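Long-range contacts in Ca(2+)/H(+) antiporter ChaA (Bacillus subtilis subsp. subtilis, PDB 4KJR), which extrudes calcium ions across the cell membrane in exchange for external protons, working as a homotrimer that transports neither sodium nor potassium: residues R46-I54 with E200-I208; Y115-D124 with S324-F332. The protein carries 2 engineered substitutions. All coordinates share one frame; numbering follows the deposited sequence.

Contact 1: R46-I54 with E200-I208; sequences RATESLSII and EWSGKVATI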
loop_
_atom_site.group_PDB
_atom_site.type_symbol
_atom_site.label_atom_id
_atom_site.label_comp_id
_atom_site.label_asym_id
_atom_site.label_seq_id
_atom_site.Cartn_x
_atom_site.Cartn_y
_atom_site.Cartn_z
ATOM N N ARG A 46 -15.676 26.238 16.117
ATOM C CA ARG A 46 -16.463 27.338 15.555
ATOM C C ARG A 46 -15.738 28.673 15.703
ATOM O O ARG A 46 -15.862 29.560 14.855
ATOM C CB ARG A 46 -17.833 27.416 16.229
ATOM C CG ARG A 46 -18.789 26.295 15.855
ATOM C CD ARG A 46 -19.984 26.256 16.795
ATOM N NE ARG A 46 -20.981 25.272 16.378
ATOM C CZ ARG A 46 -22.008 24.871 17.124
ATOM N NH1 ARG A 46 -22.191 25.361 18.346
ATOM N NH2 ARG A 46 -22.860 23.972 16.646
ATOM N N ALA A 47 -14.978 28.801 16.785
ATOM C CA ALA A 47 -14.230 30.017 17.072
ATOM C C ALA A 47 -13.053 30.216 16.120
ATOM O O ALA A 47 -12.704 31.348 15.786
ATOM C CB ALA A 47 -13.750 30.000 18.508
ATOM N N THR A 48 -12.446 29.112 15.695
ATOM C CA THR A 48 -11.334 29.156 14.753
ATOM C C THR A 48 -11.844 29.398 13.336
ATOM O O THR A 48 -11.262 30.186 12.586
ATOM C CB THR A 48 -10.504 27.857 14.789
ATOM O OG1 THR A 48 -11.387 26.729 14.823
ATOM C CG2 THR A 48 -9.599 27.821 16.019
ATOM N N GLU A 49 -12.939 28.724 12.987
ATOM C CA GLU A 49 -13.528 28.806 11.648
ATOM C C GLU A 49 -13.896 30.245 11.314
ATOM O O GLU A 49 -13.753 30.682 10.171
ATOM C CB GLU A 49 -14.765 27.907 11.549
ATOM C CG GLU A 49 -15.233 27.627 10.127
ATOM C CD GLU A 49 -14.399 26.573 9.421
ATOM O OE1 GLU A 49 -13.973 25.597 10.076
ATOM O OE2 GLU A 49 -14.181 26.716 8.200
ATOM N N SER A 50 -14.359 30.966 12.332
ATOM C CA SER A 50 -14.717 32.377 12.222
ATOM C C SER A 50 -13.482 33.245 11.976
ATOM O O SER A 50 -13.493 34.117 11.100
ATOM C CB SER A 50 -15.428 32.826 13.497
ATOM O OG SER A 50 -16.386 31.866 13.912
ATOM N N LEU A 51 -12.432 32.985 12.760
ATOM C CA LEU A 51 -11.140 33.676 12.656
ATOM C C LEU A 51 -10.463 33.443 11.316
ATOM O O LEU A 51 -9.881 34.365 10.737
ATOM C CB LEU A 51 -10.198 33.213 13.770
ATOM C CG LEU A 51 -10.133 34.018 15.066
ATOM C CD1 LEU A 51 -9.612 33.156 16.203
ATOM C CD2 LEU A 51 -9.273 35.263 14.901
ATOM N N SER A 52 -10.530 32.197 10.845
ATOM C CA SER A 52 -9.974 31.814 9.554
ATOM C C SER A 52 -10.704 32.534 8.422
ATOM O O SER A 52 -10.080 32.958 7.446
ATOM C CB SER A 52 -10.046 30.297 9.367
ATOM O OG SER A 52 -9.484 29.908 8.125
ATOM N N ILE A 53 -12.021 32.676 8.569
ATOM C CA ILE A 53 -12.831 33.424 7.606
ATOM C C ILE A 53 -12.488 34.921 7.658
ATOM O O ILE A 53 -12.431 35.583 6.616
ATOM C CB ILE A 53 -14.349 33.147 7.781
ATOM C CG1 ILE A 53 -14.699 31.764 7.211
ATOM C CG2 ILE A 53 -15.193 34.212 7.089
ATOM C CD1 ILE A 53 -16.043 31.215 7.643
ATOM N N ILE A 54 -12.231 35.437 8.862
ATOM C CA ILE A 54 -11.744 36.813 9.028
ATOM C C ILE A 54 -10.350 36.974 8.417
ATOM O O ILE A 54 -9.532 36.052 8.450
ATOM C CB ILE A 54 -11.711 37.247 10.513
ATOM C CG1 ILE A 54 -13.132 37.358 11.081
ATOM C CG2 ILE A 54 -10.970 38.570 10.673
ATOM C CD1 ILE A 54 -13.184 37.456 12.592
ATOM N N GLU A 200 -19.740 32.986 9.540
ATOM C CA GLU A 200 -20.942 33.558 10.141
ATOM C C GLU A 200 -20.745 33.888 11.620
ATOM O O GLU A 200 -20.176 33.091 12.373
ATOM C CB GLU A 200 -22.141 32.621 9.960
ATOM C CG GLU A 200 -22.708 32.599 8.547
ATOM C CD GLU A 200 -24.039 31.872 8.453
ATOM O OE1 GLU A 200 -24.140 30.728 8.947
ATOM O OE2 GLU A 200 -24.986 32.445 7.874
ATOM N N TRP A 201 -21.231 35.066 12.016
ATOM C CA TRP A 201 -21.119 35.583 13.388
ATOM C C TRP A 201 -19.712 35.511 13.938
ATOM O O TRP A 201 -19.394 34.661 14.777
ATOM C CB TRP A 201 -22.138 34.914 14.320
ATOM C CG TRP A 201 -23.583 35.096 13.890
ATOM C CD1 TRP A 201 -24.120 36.129 13.121
ATOM C CD2 TRP A 201 -24.735 34.235 14.222
ATOM N NE1 TRP A 201 -25.471 35.962 12.946
ATOM C CE2 TRP A 201 -25.906 34.851 13.579
ATOM C CE3 TRP A 201 -24.906 33.059 14.950
ATOM C CZ2 TRP A 201 -27.176 34.296 13.678
ATOM C CZ3 TRP A 201 -26.193 32.510 15.041
ATOM C CH2 TRP A 201 -27.298 33.116 14.420
ATOM N N SER A 202 -18.865 36.418 13.458
ATOM C CA SER A 202 -17.447 36.458 13.830
ATOM C C SER A 202 -17.103 37.580 14.818
ATOM O O SER A 202 -17.916 38.477 15.065
ATOM C CB SER A 202 -16.577 36.593 12.572
ATOM O OG SER A 202 -16.592 35.407 11.792
ATOM N N GLY A 203 -15.892 37.510 15.377
ATOM C CA GLY A 203 -15.320 38.578 16.204
ATOM C C GLY A 203 -15.434 38.343 17.698
ATOM O O GLY A 203 -14.435 38.308 18.422
ATOM N N LYS A 204 -16.673 38.193 18.149
ATOM C CA LYS A 204 -16.994 37.934 19.546
ATOM C C LYS A 204 -16.548 36.525 19.943
ATOM O O LYS A 204 -16.039 36.314 21.046
ATOM C CB LYS A 204 -18.501 38.116 19.760
ATOM C CG LYS A 204 -18.990 39.520 19.426
ATOM C CD LYS A 204 -20.271 39.530 18.605
ATOM C CE LYS A 204 -20.528 40.921 18.036
ATOM N NZ LYS A 204 -21.785 41.015 17.243
ATOM N N VAL A 205 -16.726 35.578 19.019
ATOM C CA VAL A 205 -16.334 34.179 19.212
ATOM C C VAL A 205 -14.809 34.055 19.223
ATOM O O VAL A 205 -14.243 33.264 19.985
ATOM C CB VAL A 205 -16.927 33.259 18.114
ATOM C CG1 VAL A 205 -17.042 31.826 18.616
ATOM C CG2 VAL A 205 -18.297 33.754 17.667
ATOM N N ALA A 206 -14.160 34.856 18.378
ATOM C CA ALA A 206 -12.701 34.915 18.271
ATOM C C ALA A 206 -12.052 35.403 19.563
ATOM O O ALA A 206 -10.876 35.135 19.819
ATOM C CB ALA A 206 -12.309 35.821 17.118
ATOM N N THR A 207 -12.828 36.127 20.362
ATOM C CA THR A 207 -12.355 36.667 21.628
ATOM C C THR A 207 -12.672 35.706 22.780
ATOM O O THR A 207 -11.788 35.364 23.572
ATOM C CB THR A 207 -12.971 38.058 21.904
ATOM O OG1 THR A 207 -12.965 38.840 20.702
ATOM C CG2 THR A 207 -12.187 38.794 22.984
ATOM N N ILE A 208 -13.928 35.262 22.842
ATOM C CA ILE A 208 -14.436 34.457 23.961
ATOM C C ILE A 208 -13.855 33.038 24.027
ATOM O O ILE A 208 -13.825 32.430 25.101
ATOM C CB ILE A 208 -15.988 34.423 23.977
ATOM C CG1 ILE A 208 -16.523 34.065 25.371
ATOM C CG2 ILE A 208 -16.540 33.489 22.904
ATOM C CD1 ILE A 208 -16.359 35.160 26.404
#
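L51 and A206 meet where the end of helix 26-53 passes the first turn of helix 204-234. The branch point CG of L51 lies 3.5 Å from A206 CB, and both leucine methyls also come close to that one small carbon. A47 and V205 repeat the pattern a turn earlier on the first helix: A47 CB sits 3.8 Å from V205 CG1 and 3.6 Å from V205 O. CG1 comes to A47 because it is anti to the backbone N of V205 (chi1 -156°). Alanines suit both places, since the axes of the short helical segments approach to 8.2 Å, their directions 127° apart.

Just before helix 204-234, S202 faces the first helix. Its CB receives the I54 methyl CD1 at 3.5 Å, while its hydroxyl OG lies against S50 CB and gives a weak hydrogen bond, 3.4 Å long, to S50 O, which already accepts I54 N. S50 OG, held beside the serine's own backbone N (chi1 -44°), hydrogen-bonds back to R46 O, which also accepts S50 N. A serine suits this place, being small and able to satisfy its hydroxyl within its own helix.

Further out, G203 makes the turn into the helix with a positive phi, a conformation in which a CB would jam against the preceding carbonyl. T207 OG1 donates to G203 O over 2.8 Å. On the first helix, L51 also packs on L63 of helix 60-66, and R46 makes a cation-pi contact with F5.

The contact thus joins two helix ends of a CaCA-family antiporter, the span of the second being a predicted membrane helix. Small side chains, apolar and serine alike, pack closely; the single weak hydrogen bond between segments adds little directional hold.

Contact 2: Y115-D124 with S324-F332; sequences YARQEFNIHD and SNDGDSNWF. Engineered in segment 115-124: A116 (natural residue Lys).
D328 reaches in beside A116 and E119 where two interhelical loops of this all-helical CaCA-family antiporter meet at the edge of the trimer contact: the irregular residues leading into helix 121-146 run beside the connection between helices 307-324 and 333-350. No strand pairing forms, and no clear hydrogen bond joins the two segments.

The backbone contacts centre on D328. Its CA-H points at E119 O in a CH...O contact, with 3.0 Å between D328 CA and E119 O. CG of D328 is anti to its backbone N (chi1 -163°), which carries the carboxylate in among the backbone of A116 to E119. G327 passes close to E119 O with a positive phi, which glycine accommodates readily. Within its own loop, S329 OG donates in the carbonyl plane to D328 O.

Among the charged groups, R117 makes a long salt bridge to E119, with NH2 3.7 Å from OE1. The same NH2 stands 4.6 Å from D328 OD2, not in contact, though the opposite charges probably attract weakly. A116 is engineered, a lysine in the natural protein, and its CB lies near D328 OD2.

At the start of helix 121-146, D124 packs against V272 and sets OD2 3.4 Å from S324 CB, whereas S324 OG is bonded to M320 O in its own helix. An alanine in place of D124, without the carboxylate, would probably open a gap beside S324 CB and V272. F120 receives its neighbour's E119 CB over one ring face, and its side chain also touches K267 and D269.

W331 meets F176 of the second subunit, and D326 packs on A125 of that subunit. On the same chain, Y115 CE1 lies 4.2 Å from W331 CB, and N330 OD1 stands 3.9 Å above the centre of the Y115 ring, its amide plane turned 64° from the ring.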
loop_
_atom_site.group_PDB
_atom_site.type_symbol
_atom_site.label_atom_id
_atom_site.label_comp_id
_atom_site.label_asym_id
_atom_site.label_seq_id
_atom_site.Cartn_x
_atom_site.Cartn_y
_atom_site.Cartn_z
ATOM N N TYR A 115 -27.727 12.235 -4.214
ATOM C CA TYR A 115 -26.353 12.272 -4.736
ATOM C C TYR A 115 -26.108 13.533 -5.567
ATOM O O TYR A 115 -27.004 13.991 -6.282
ATOM C CB TYR A 115 -26.053 11.019 -5.568
ATOM C CG TYR A 115 -26.907 9.807 -5.231
ATOM C CD1 TYR A 115 -27.113 9.411 -3.907
ATOM C CD2 TYR A 115 -27.499 9.047 -6.243
ATOM C CE1 TYR A 115 -27.892 8.304 -3.602
ATOM C CE2 TYR A 115 -28.276 7.935 -5.946
ATOM C CZ TYR A 115 -28.468 7.568 -4.627
ATOM O OH TYR A 115 -29.238 6.464 -4.330
ATOM N N ALA A 116 -24.896 14.081 -5.482
ATOM C CA ALA A 116 -24.617 15.418 -6.022
ATOM C C ALA A 116 -23.583 15.463 -7.154
ATOM O O ALA A 116 -22.477 15.982 -6.976
ATOM C CB ALA A 116 -24.225 16.366 -4.893
ATOM N N ARG A 117 -23.971 14.955 -8.324
ATOM C CA ARG A 117 -23.111 14.919 -9.519
ATOM C C ARG A 117 -21.803 14.148 -9.275
ATOM O O ARG A 117 -21.815 13.092 -8.641
ATOM C CB ARG A 117 -22.824 16.330 -10.067
ATOM C CG ARG A 117 -24.024 17.267 -10.182
ATOM C CD ARG A 117 -24.150 18.207 -8.987
ATOM N NE ARG A 117 -22.851 18.670 -8.490
ATOM C CZ ARG A 117 -22.658 19.774 -7.770
ATOM N NH1 ARG A 117 -23.675 20.568 -7.458
ATOM N NH2 ARG A 117 -21.432 20.094 -7.371
ATOM N N GLN A 118 -20.691 14.669 -9.799
ATOM C CA GLN A 118 -19.361 14.075 -9.607
ATOM C C GLN A 118 -18.286 15.155 -9.420
ATOM O O GLN A 118 -17.817 15.753 -10.392
ATOM C CB GLN A 118 -18.982 13.157 -10.780
ATOM C CG GLN A 118 -19.823 11.896 -10.930
ATOM C CD GLN A 118 -20.944 12.042 -11.947
ATOM O OE1 GLN A 118 -21.754 12.968 -11.879
ATOM N NE2 GLN A 118 -20.997 11.117 -12.897
ATOM N N GLU A 119 -17.905 15.387 -8.163
ATOM C CA GLU A 119 -16.937 16.426 -7.784
ATOM C C GLU A 119 -16.145 15.982 -6.537
ATOM O O GLU A 119 -16.550 15.034 -5.873
ATOM C CB GLU A 119 -17.668 17.752 -7.522
ATOM C CG GLU A 119 -17.417 18.854 -8.547
ATOM C CD GLU A 119 -18.134 18.648 -9.867
ATOM O OE1 GLU A 119 -19.341 18.326 -9.862
ATOM O OE2 GLU A 119 -17.485 18.824 -10.917
ATOM N N PHE A 120 -15.003 16.600 -6.225
ATOM C CA PHE A 120 -14.303 17.584 -7.050
ATOM C C PHE A 120 -13.023 16.935 -7.582
ATOM O O PHE A 120 -11.992 16.905 -6.904
ATOM C CB PHE A 120 -13.999 18.844 -6.229
ATOM C CG PHE A 120 -15.231 19.567 -5.750
ATOM C CD1 PHE A 120 -15.656 20.734 -6.378
ATOM C CD2 PHE A 120 -15.977 19.078 -4.677
ATOM C CE1 PHE A 120 -16.798 21.398 -5.949
ATOM C CE2 PHE A 120 -17.122 19.734 -4.248
ATOM C CZ PHE A 120 -17.530 20.899 -4.881
ATOM N N ASN A 121 -13.115 16.408 -8.800
ATOM C CA ASN A 121 -12.124 15.476 -9.350
ATOM C C ASN A 121 -10.724 16.032 -9.620
ATOM O O ASN A 121 -9.729 15.367 -9.322
ATOM C CB ASN A 121 -12.680 14.762 -10.597
ATOM C CG ASN A 121 -13.554 15.663 -11.469
ATOM O OD1 ASN A 121 -13.586 16.888 -11.308
ATOM N ND2 ASN A 121 -14.272 15.048 -12.405
ATOM N N ILE A 122 -10.653 17.242 -10.175
ATOM C CA ILE A 122 -9.378 17.847 -10.588
ATOM C C ILE A 122 -8.582 18.406 -9.399
ATOM O O ILE A 122 -7.351 18.422 -9.427
ATOM C CB ILE A 122 -9.569 18.941 -11.670
ATOM C CG1 ILE A 122 -10.898 18.754 -12.419
ATOM C CG2 ILE A 122 -8.399 18.927 -12.647
ATOM C CD1 ILE A 122 -11.306 19.930 -13.286
ATOM N N HIS A 123 -9.288 18.839 -8.356
ATOM C CA HIS A 123 -8.652 19.408 -7.165
ATOM C C HIS A 123 -8.002 18.373 -6.290
ATOM O O HIS A 123 -6.792 18.409 -6.085
ATOM C CB HIS A 123 -9.652 20.240 -6.362
ATOM C CG HIS A 123 -10.186 21.437 -7.110
ATOM N ND1 HIS A 123 -9.634 22.659 -7.006
ATOM C CD2 HIS A 123 -11.252 21.561 -8.000
ATOM C CE1 HIS A 123 -10.311 23.525 -7.784
ATOM N NE2 HIS A 123 -11.300 22.852 -8.393
ATOM N N ASP A 124 -8.804 17.432 -5.795
ATOM C CA ASP A 124 -8.400 16.496 -4.735
ATOM C C ASP A 124 -7.133 15.677 -5.008
ATOM O O ASP A 124 -6.227 15.629 -4.174
ATOM C CB ASP A 124 -9.560 15.562 -4.388
ATOM C CG ASP A 124 -9.220 14.604 -3.265
ATOM O OD1 ASP A 124 -9.787 14.757 -2.161
ATOM O OD2 ASP A 124 -8.382 13.703 -3.483
ATOM N N SER A 324 -11.830 9.050 -2.997
ATOM C CA SER A 324 -11.505 10.373 -3.537
ATOM C C SER A 324 -11.366 10.448 -5.056
ATOM O O SER A 324 -11.331 11.550 -5.620
ATOM C CB SER A 324 -10.224 10.901 -2.890
ATOM O OG SER A 324 -10.416 11.126 -1.503
ATOM N N ASN A 325 -11.284 9.289 -5.712
ATOM C CA ASN A 325 -11.036 9.235 -7.158
ATOM C C ASN A 325 -11.988 10.063 -8.018
ATOM O O ASN A 325 -11.541 10.904 -8.795
ATOM C CB ASN A 325 -10.969 7.791 -7.662
ATOM C CG ASN A 325 -9.543 7.302 -7.851
ATOM O OD1 ASN A 325 -8.649 8.069 -8.218
ATOM N ND2 ASN A 325 -9.327 6.013 -7.611
ATOM N N ASP A 326 -13.289 9.828 -7.868
ATOM C CA ASP A 326 -14.297 10.530 -8.660
ATOM C C ASP A 326 -15.296 11.275 -7.778
ATOM O O ASP A 326 -15.628 12.436 -8.042
ATOM C CB ASP A 326 -15.057 9.552 -9.562
ATOM C CG ASP A 326 -14.152 8.802 -10.532
ATOM O OD1 ASP A 326 -14.455 8.807 -11.746
ATOM O OD2 ASP A 326 -13.152 8.197 -10.090
ATOM N N GLY A 327 -15.774 10.597 -6.735
ATOM C CA GLY A 327 -16.842 11.120 -5.892
ATOM C C GLY A 327 -18.148 11.173 -6.668
ATOM O O GLY A 327 -18.409 10.299 -7.498
ATOM N N ASP A 328 -18.987 12.177 -6.402
ATOM C CA ASP A 328 -18.788 13.157 -5.328
ATOM C C ASP A 328 -18.980 12.489 -3.964
ATOM O O ASP A 328 -18.177 12.687 -3.049
ATOM C CB ASP A 328 -19.758 14.339 -5.498
ATOM C CG ASP A 328 -19.360 15.571 -4.682
ATOM O OD1 ASP A 328 -18.302 15.566 -4.017
ATOM O OD2 ASP A 328 -20.116 16.562 -4.715
ATOM N N SER A 329 -20.051 11.702 -3.857
ATOM C CA SER A 329 -20.338 10.841 -2.705
ATOM C C SER A 329 -21.539 9.962 -3.004
ATOM O O SER A 329 -22.310 10.233 -3.924
ATOM C CB SER A 329 -20.609 11.655 -1.437
ATOM O OG SER A 329 -19.443 11.745 -0.638
ATOM N N ASN A 330 -21.689 8.906 -2.217
ATOM C CA ASN A 330 -22.828 8.012 -2.325
ATOM C C ASN A 330 -23.491 7.859 -0.961
ATOM O O ASN A 330 -22.895 8.190 0.063
ATOM C CB ASN A 330 -22.379 6.653 -2.870
ATOM C CG ASN A 330 -23.426 6.002 -3.756
ATOM O OD1 ASN A 330 -24.300 6.671 -4.306
ATOM N ND2 ASN A 330 -23.333 4.687 -3.910
ATOM N N TRP A 331 -24.726 7.365 -0.946
ATOM C CA TRP A 331 -25.451 7.138 0.308
ATOM C C TRP A 331 -24.671 6.250 1.242
ATOM O O TRP A 331 -24.721 6.427 2.462
ATOM C CB TRP A 331 -26.843 6.560 0.039
ATOM C CG TRP A 331 -26.849 5.092 -0.335
ATOM C CD1 TRP A 331 -26.604 4.526 -1.588
ATOM C CD2 TRP A 331 -27.109 3.949 0.554
ATOM N NE1 TRP A 331 -26.694 3.156 -1.534
ATOM C CE2 TRP A 331 -26.993 2.744 -0.281
ATOM C CE3 TRP A 331 -27.413 3.807 1.907
ATOM C CZ2 TRP A 331 -27.181 1.470 0.237
ATOM C CZ3 TRP A 331 -27.598 2.515 2.416
ATOM C CH2 TRP A 331 -27.487 1.378 1.600
ATOM N N PHE A 332 -23.935 5.295 0.668
ATOM C CA PHE A 332 -23.140 4.357 1.450
ATOM C C PHE A 332 -21.636 4.537 1.227
ATOM O O PHE A 332 -20.830 3.711 1.654
ATOM C CB PHE A 332 -23.596 2.913 1.196
ATOM C CG PHE A 332 -22.862 2.219 0.085
ATOM C CD1 PHE A 332 -22.127 1.067 0.344
ATOM C CD2 PHE A 332 -22.905 2.707 -1.216
ATOM C CE1 PHE A 332 -21.447 0.413 -0.671
ATOM C CE2 PHE A 332 -22.224 2.060 -2.235
ATOM C CZ PHE A 332 -21.496 0.910 -1.963
#

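In the fold
From the N terminus, the chain reaches 46-54 at the end of helix 26-53, then 115-124, where it enters helix 121-146. It returns at 200-208, the start of helix 204-234, closing contact 1 over 145 intervening residues. Contact 2 closes last, when 324-332 comes back to 115-124 across 199 residues. The segments alternate, so the two loops cross and neither encloses the other. Contact 1 ties an early helix to one from the second half of the chain; contact 2 links the lead into helix 121-146 to the final helical connection. Their centres are 29 Å apart and they do not touch; contact 2 alone reaches other subunits.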